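Local structure of pks18 (Mycobacterium tuberculosis, 1TED) at the interface of chains A and B. The protein is a type III polyketide synthase that probably extends medium- and long-chain acyl-CoA starters with malonyl-CoA to tri- and tetraketide alpha-pyrones. Coordinates in Å, arbitrary orientation; residue numbers count along the deposited sequence, not the author numbering. Chains: chain A/B, pks18.

Contact 1: the interface of chains A and B. Residues chain A 265, 267-269, 274, 276; chain B 102-103.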
ATOM      1  N   VAL A 265      -4.640 -14.798   7.486  0.50 22.93           N
ATOM      2  CA  VAL A 265      -5.779 -13.954   7.188  0.50 22.59           C
ATOM      3  C   VAL A 265      -5.798 -12.694   8.035  0.50 23.42           C
ATOM      4  O   VAL A 265      -5.747 -12.750   9.263  0.50 20.97           O
ATOM      5  CB  VAL A 265      -7.091 -14.731   7.389  0.50 22.98           C
ATOM      6  CG1 VAL A 265      -8.280 -13.819   7.212  1.00 24.72           C
ATOM      7  CG2 VAL A 265      -7.167 -15.856   6.393  1.00 23.77           C
ATOM      8  N   GLY A 267      -7.800  -8.979   8.823  1.00 25.88           N
ATOM      9  CA  GLY A 267      -9.099  -8.358   8.670  1.00 28.09           C
ATOM     10  C   GLY A 267      -9.295  -7.212   9.633  1.00 29.10           C
ATOM     11  O   GLY A 267      -8.498  -7.020  10.550  1.00 31.33           O
ATOM     12  N   VAL A 268     -10.360  -6.450   9.430  1.00 27.82           N
ATOM     13  CA  VAL A 268     -10.649  -5.324  10.296  1.00 27.25           C
ATOM     14  C   VAL A 268     -11.941  -5.582  11.068  1.00 29.08           C
ATOM     15  O   VAL A 268     -13.004  -5.712  10.466  1.00 30.43           O
ATOM     16  CB  VAL A 268     -10.806  -4.014   9.462  1.00 26.99           C
ATOM     17  CG1 VAL A 268     -11.166  -2.854  10.379  1.00 26.14           C
ATOM     18  CG2 VAL A 268      -9.515  -3.710   8.695  1.00 21.05           C
ATOM     19  N   ASN A 269     -11.854  -5.678  12.393  1.00 29.54           N
ATOM     20  CA  ASN A 269     -13.049  -5.877  13.205  1.00 29.56           C
ATOM     21  C   ASN A 269     -13.440  -4.561  13.869  1.00 30.58           C
ATOM     22  O   ASN A 269     -12.622  -3.644  13.998  1.00 29.58           O
ATOM     23  CB  ASN A 269     -12.833  -6.922  14.299  1.00 31.56           C
ATOM     24  CG  ASN A 269     -12.714  -8.329  13.758  1.00 31.97           C
ATOM     25  OD1 ASN A 269     -13.372  -8.693  12.780  1.00 32.36           O
ATOM     26  ND2 ASN A 269     -11.882  -9.139  14.410  1.00 31.31           N
ATOM     27  N   THR A 274      -7.206  -7.653  13.220  1.00 29.56           N
ATOM     28  CA  THR A 274      -6.869  -8.968  13.715  1.00 30.55           C
ATOM     29  C   THR A 274      -6.165  -9.795  12.646  1.00 30.87           C
ATOM     30  O   THR A 274      -6.179  -9.448  11.465  1.00 29.45           O
ATOM     31  CB  THR A 274      -8.138  -9.704  14.166  1.00 31.55           C
ATOM     32  OG1 THR A 274      -7.772 -10.876  14.901  1.00 33.07           O
ATOM     33  CG2 THR A 274      -8.977 -10.102  12.956  1.00 30.80           C
ATOM     34  N   GLU A 276      -5.789 -13.963  11.586  1.00 32.58           N
ATOM     35  CA  GLU A 276      -6.220 -15.337  11.834  1.00 33.99           C
ATOM     36  C   GLU A 276      -5.257 -16.293  11.131  1.00 32.96           C
ATOM     37  O   GLU A 276      -5.131 -16.270   9.903  1.00 30.24           O
ATOM     38  CB  GLU A 276      -7.653 -15.553  11.325  1.00 34.03           C
ATOM     39  CG  GLU A 276      -8.683 -14.664  12.020  1.00 36.21           C
ATOM     40  CD  GLU A 276      -9.969 -14.528  11.226  1.00 38.83           C
ATOM     41  OE1 GLU A 276      -9.954 -14.857  10.017  1.00 42.32           O
ATOM     42  OE2 GLU A 276     -10.987 -14.079  11.799  1.00 38.69           O
TER
ATOM     43  N   ILE B 102     -17.979  -3.433  10.025  1.00 32.19           N
ATOM     44  CA  ILE B 102     -16.903  -3.249   9.039  1.00 31.81           C
ATOM     45  C   ILE B 102     -16.404  -4.561   8.478  1.00 29.24           C
ATOM     46  O   ILE B 102     -16.221  -4.681   7.265  1.00 27.32           O
ATOM     47  CB  ILE B 102     -15.650  -2.499   9.594  1.00 33.24           C
ATOM     48  CG1 ILE B 102     -15.704  -2.448  11.110  1.00 33.56           C
ATOM     49  CG2 ILE B 102     -15.507  -1.134   8.934  1.00 32.67           C
ATOM     50  CD1 ILE B 102     -15.588  -3.790  11.727  1.00 33.57           C
ATOM     51  N   ARG B 103     -16.183  -5.538   9.355  1.00 27.65           N
ATOM     52  CA  ARG B 103     -15.681  -6.832   8.911  1.00 28.11           C
ATOM     53  C   ARG B 103     -16.592  -7.412   7.842  1.00 26.39           C
ATOM     54  O   ARG B 103     -16.132  -7.809   6.779  1.00 27.02           O
ATOM     55  CB  ARG B 103     -15.550  -7.812  10.087  1.00 30.23           C
ATOM     56  CG  ARG B 103     -14.703  -9.063   9.770  1.00 29.36           C
ATOM     57  CD  ARG B 103     -13.223  -8.712   9.576  1.00 28.63           C
ATOM     58  NE  ARG B 103     -12.453  -9.815   8.990  1.00 29.04           N
ATOM     59  CZ  ARG B 103     -12.021 -10.888   9.651  1.00 29.79           C
ATOM     60  NH1 ARG B 103     -12.269 -11.034  10.950  1.00 28.74           N
ATOM     61  NH2 ARG B 103     -11.334 -11.824   9.008  1.00 30.34           N
TER
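B:Arg103, in the first turn of helix 102-126, reaches across the dimer interface of this chalcone synthase-like enzyme to A:Asn269 and A:Glu276 on the paired strands 264-269 and 272-277 of the partner. It loses 102 Å² of surface to chain A. Its chain leaves the helix with CG anti to the backbone N (chi1 -165°) and bends at the next bond, which carries the aliphatic part along strand 264-269 towards A:Gly267. From the root outwards, CB of B:Arg103 sits 3.3 Å from the carbonyl O of A:Val268, and CG lies at a similar distance from the side-chain OD1 of A:Asn269. CD continues past both of these oxygens. NE of B:Arg103 then passes over A:Gly267, 3.7 Å from its CA, where no side chain intervenes.

At the tip the guanidinium divides its contacts. NH1 of B:Arg103 donates to the amide oxygen OD1 of A:Asn269 over 3.2 Å. OD1 lies at the guanidinium edge, close to its plane, while the donor stands at a C=O...NH1 angle of 119° and is tilted 23° from the amide plane, the two flat groups being steeply turned against each other. A:Glu276, extended beyond CG, points its carboxylate at the end of the arginine, also steeply turned from the guanidinium, and the result is a long, twisted fork. In one arm B:Arg103 NH1 forms a salt bridge with A:Glu276 OE2 at 3.4 Å, weak as a hydrogen bond. The other arm, from B:Arg103 NH2 to A:Glu276 OE1, is a similarly weak hydrogen bond of 3.5 Å. Methyls of A:Val265 and A:Thr274 flank the guanidinium. Near the helix start B:Ile102 approaches A:Asn269, but the placement of its CD1 is doubtful.

Contact 2: the interface of chains A and B. Residues chain A 146, 172, 266-268; chain B 103, 146-148.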
ATOM      1  N   PHE A 146      -3.809   2.470   9.630  1.00 41.49           N
ATOM      2  CA  PHE A 146      -4.818   2.986   8.683  1.00 41.74           C
ATOM      3  C   PHE A 146      -5.469   4.306   9.121  1.00 39.74           C
ATOM      4  O   PHE A 146      -6.462   4.298   9.848  1.00 40.96           O
ATOM      5  CB  PHE A 146      -5.957   1.972   8.412  1.00 42.97           C
ATOM      6  CG  PHE A 146      -5.493   0.570   8.092  1.00 45.70           C
ATOM      7  CD1 PHE A 146      -4.182   0.312   7.689  1.00 48.52           C
ATOM      8  CD2 PHE A 146      -6.379  -0.501   8.215  1.00 45.00           C
ATOM      9  CE1 PHE A 146      -3.761  -0.995   7.417  1.00 48.79           C
ATOM     10  CE2 PHE A 146      -5.976  -1.804   7.948  1.00 45.26           C
ATOM     11  CZ  PHE A 146      -4.666  -2.056   7.550  1.00 48.75           C
ATOM     12  N   PHE A 172      -1.528  -4.078   4.870  1.00 27.57           N
ATOM     13  CA  PHE A 172      -1.974  -5.469   4.849  1.00 26.97           C
ATOM     14  C   PHE A 172      -1.177  -6.497   4.056  1.00 27.52           C
ATOM     15  O   PHE A 172      -1.744  -7.466   3.535  1.00 27.94           O
ATOM     16  CB  PHE A 172      -3.450  -5.537   4.435  1.00 24.34           C
ATOM     17  CG  PHE A 172      -4.401  -5.603   5.603  1.00 23.38           C
ATOM     18  CD1 PHE A 172      -3.965  -5.298   6.888  1.00 21.98           C
ATOM     19  CD2 PHE A 172      -5.729  -5.973   5.418  1.00 23.63           C
ATOM     20  CE1 PHE A 172      -4.837  -5.364   7.976  1.00 22.14           C
ATOM     21  CE2 PHE A 172      -6.609  -6.042   6.495  1.00 23.27           C
ATOM     22  CZ  PHE A 172      -6.160  -5.736   7.779  1.00 24.81           C
ATOM     23  N   LEU A 266      -5.867 -11.550   7.363  1.00 25.06           N
ATOM     24  CA  LEU A 266      -5.905 -10.267   8.049  1.00 27.08           C
ATOM     25  C   LEU A 266      -7.261  -9.629   7.803  1.00 26.44           C
ATOM     26  O   LEU A 266      -7.814  -9.731   6.712  1.00 28.02           O
ATOM     27  CB  LEU A 266      -4.791  -9.345   7.535  1.00 27.19           C
ATOM     28  CG  LEU A 266      -3.378  -9.930   7.608  1.00 29.17           C
ATOM     29  CD1 LEU A 266      -2.363  -8.876   7.146  1.00 27.25           C
ATOM     30  CD2 LEU A 266      -3.085 -10.381   9.030  1.00 26.68           C
ATOM     31  N   GLY A 267      -7.800  -8.979   8.823  1.00 25.88           N
ATOM     32  CA  GLY A 267      -9.099  -8.358   8.670  1.00 28.09           C
ATOM     33  C   GLY A 267      -9.295  -7.212   9.633  1.00 29.10           C
ATOM     34  O   GLY A 267      -8.498  -7.020  10.550  1.00 31.33           O
ATOM     35  N   VAL A 268     -10.360  -6.450   9.430  1.00 27.82           N
ATOM     36  CA  VAL A 268     -10.649  -5.324  10.296  1.00 27.25           C
ATOM     37  C   VAL A 268     -11.941  -5.582  11.068  1.00 29.08           C
ATOM     38  O   VAL A 268     -13.004  -5.712  10.466  1.00 30.43           O
ATOM     39  CB  VAL A 268     -10.806  -4.014   9.462  1.00 26.99           C
ATOM     40  CG1 VAL A 268     -11.166  -2.854  10.379  1.00 26.14           C
ATOM     41  CG2 VAL A 268      -9.515  -3.710   8.695  1.00 21.05           C
TER
ATOM     42  N   ARG B 103     -16.183  -5.538   9.355  1.00 27.65           N
ATOM     43  CA  ARG B 103     -15.681  -6.832   8.911  1.00 28.11           C
ATOM     44  C   ARG B 103     -16.592  -7.412   7.842  1.00 26.39           C
ATOM     45  O   ARG B 103     -16.132  -7.809   6.779  1.00 27.02           O
ATOM     46  CB  ARG B 103     -15.550  -7.812  10.087  1.00 30.23           C
ATOM     47  CG  ARG B 103     -14.703  -9.063   9.770  1.00 29.36           C
ATOM     48  CD  ARG B 103     -13.223  -8.712   9.576  1.00 28.63           C
ATOM     49  NE  ARG B 103     -12.453  -9.815   8.990  1.00 29.04           N
ATOM     50  CZ  ARG B 103     -12.021 -10.888   9.651  1.00 29.79           C
ATOM     51  NH1 ARG B 103     -12.269 -11.034  10.950  1.00 28.74           N
ATOM     52  NH2 ARG B 103     -11.334 -11.824   9.008  1.00 30.34           N
ATOM     53  N   PHE B 146     -10.429  -3.463   3.077  1.00 32.41           N
ATOM     54  CA  PHE B 146      -9.209  -4.037   3.640  1.00 33.63           C
ATOM     55  C   PHE B 146      -9.373  -5.505   4.052  1.00 32.99           C
ATOM     56  O   PHE B 146     -10.123  -5.819   4.979  1.00 32.94           O
ATOM     57  CB  PHE B 146      -8.727  -3.211   4.844  1.00 35.33           C
ATOM     58  CG  PHE B 146      -8.609  -1.733   4.560  1.00 38.79           C
ATOM     59  CD1 PHE B 146      -8.009  -1.279   3.386  1.00 41.23           C
ATOM     60  CD2 PHE B 146      -9.096  -0.796   5.464  1.00 37.66           C
ATOM     61  CE1 PHE B 146      -7.901   0.088   3.120  1.00 40.60           C
ATOM     62  CE2 PHE B 146      -8.993   0.569   5.213  1.00 38.11           C
ATOM     63  CZ  PHE B 146      -8.395   1.012   4.037  1.00 40.07           C
ATOM     64  N   ILE B 147      -8.676  -6.388   3.331  1.00 32.32           N
ATOM     65  CA  ILE B 147      -8.679  -7.840   3.575  1.00 32.15           C
ATOM     66  C   ILE B 147      -7.446  -8.494   2.974  1.00 31.82           C
ATOM     67  O   ILE B 147      -6.979  -8.098   1.906  1.00 31.96           O
ATOM     68  CB  ILE B 147      -9.895  -8.583   2.944  1.00 31.35           C
ATOM     69  CG1 ILE B 147     -10.466  -7.768   1.798  1.00 31.80           C
ATOM     70  CG2 ILE B 147     -10.891  -8.974   4.008  1.00 32.22           C
ATOM     71  CD1 ILE B 147      -9.633  -7.867   0.532  1.00 34.96           C
ATOM     72  N   ALA B 148      -6.946  -9.526   3.638  1.00 31.91           N
ATOM     73  CA  ALA B 148      -5.772 -10.247   3.158  1.00 33.52           C
ATOM     74  C   ALA B 148      -5.958 -11.737   3.424  1.00 33.00           C
ATOM     75  O   ALA B 148      -6.336 -12.136   4.536  1.00 33.92           O
ATOM     76  CB  ALA B 148      -4.517  -9.729   3.863  1.00 32.65           C
TER
HETATM   77  O   HOH W   1     -10.282 -11.010   6.527  1.00 35.10           O
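Strand 264-269 of chain A meets the loop segment 146-148 of chain B, with the loop residues A:Phe146 and A:Phe172 packing beside this junction. A:Leu266 and B:Ala148 form an antiparallel beta bridge: A:Leu266 N donates to B:Ala148 O at 2.9 Å. In return B:Ala148 N donates to A:Leu266 O at 3.2 Å. That second carbonyl also contacts a water, 2.8 Å from A:Leu266 O, which in turn links to NH2 of B:Arg103.

The side chains of the bridged pair touch as well, A:Leu266 CB lying 3.7 Å from B:Ala148 CB. A:Leu266 CB also sits 3.8 Å above the plane of the A:Phe172 ring, over its centre, an intrachain contact that backs the ring. The edge of that ring faces chain B: CD2 of A:Phe172 is 3.6 Å from the backbone N of B:Ile147, which lies in the ring plane, and CE2 packs against B:Phe146 CB.

The two Phe146 rings pass antiparallel, CD2 of A:Phe146 meeting CD2 of B:Phe146 at 3.9 Å. On B:Phe146, CG is anti to the carbonyl carbon (chi1 -51°), placing the ring beside its counterpart while CB packs against A:Val268 CG2. Contact between the same residue of both chains suggests that the site lies near the two-fold axis of the homodimer of thiolase-fold subunits.

Contact 1 and contact 2 are neighbouring parts of one dimer interface, their C-alpha centres about 5 Å apart, and they share A:Gly267, A:Val268 and B:Arg103. Strand 264-269 of chain A runs through both, meeting helix 102-126 of chain B in contact 1 and its loop 146-148 in contact 2. Each contact has a twin with the chains exchanged, in keeping with the homodimer, although the symmetry is not exact at Phe146, whose backbone torsions differ between chains. The centres lie about 14 Å and 12 Å from the nucleophile A:Cys175, so the interface may help support the active site's surroundings, although the structure alone does not show this.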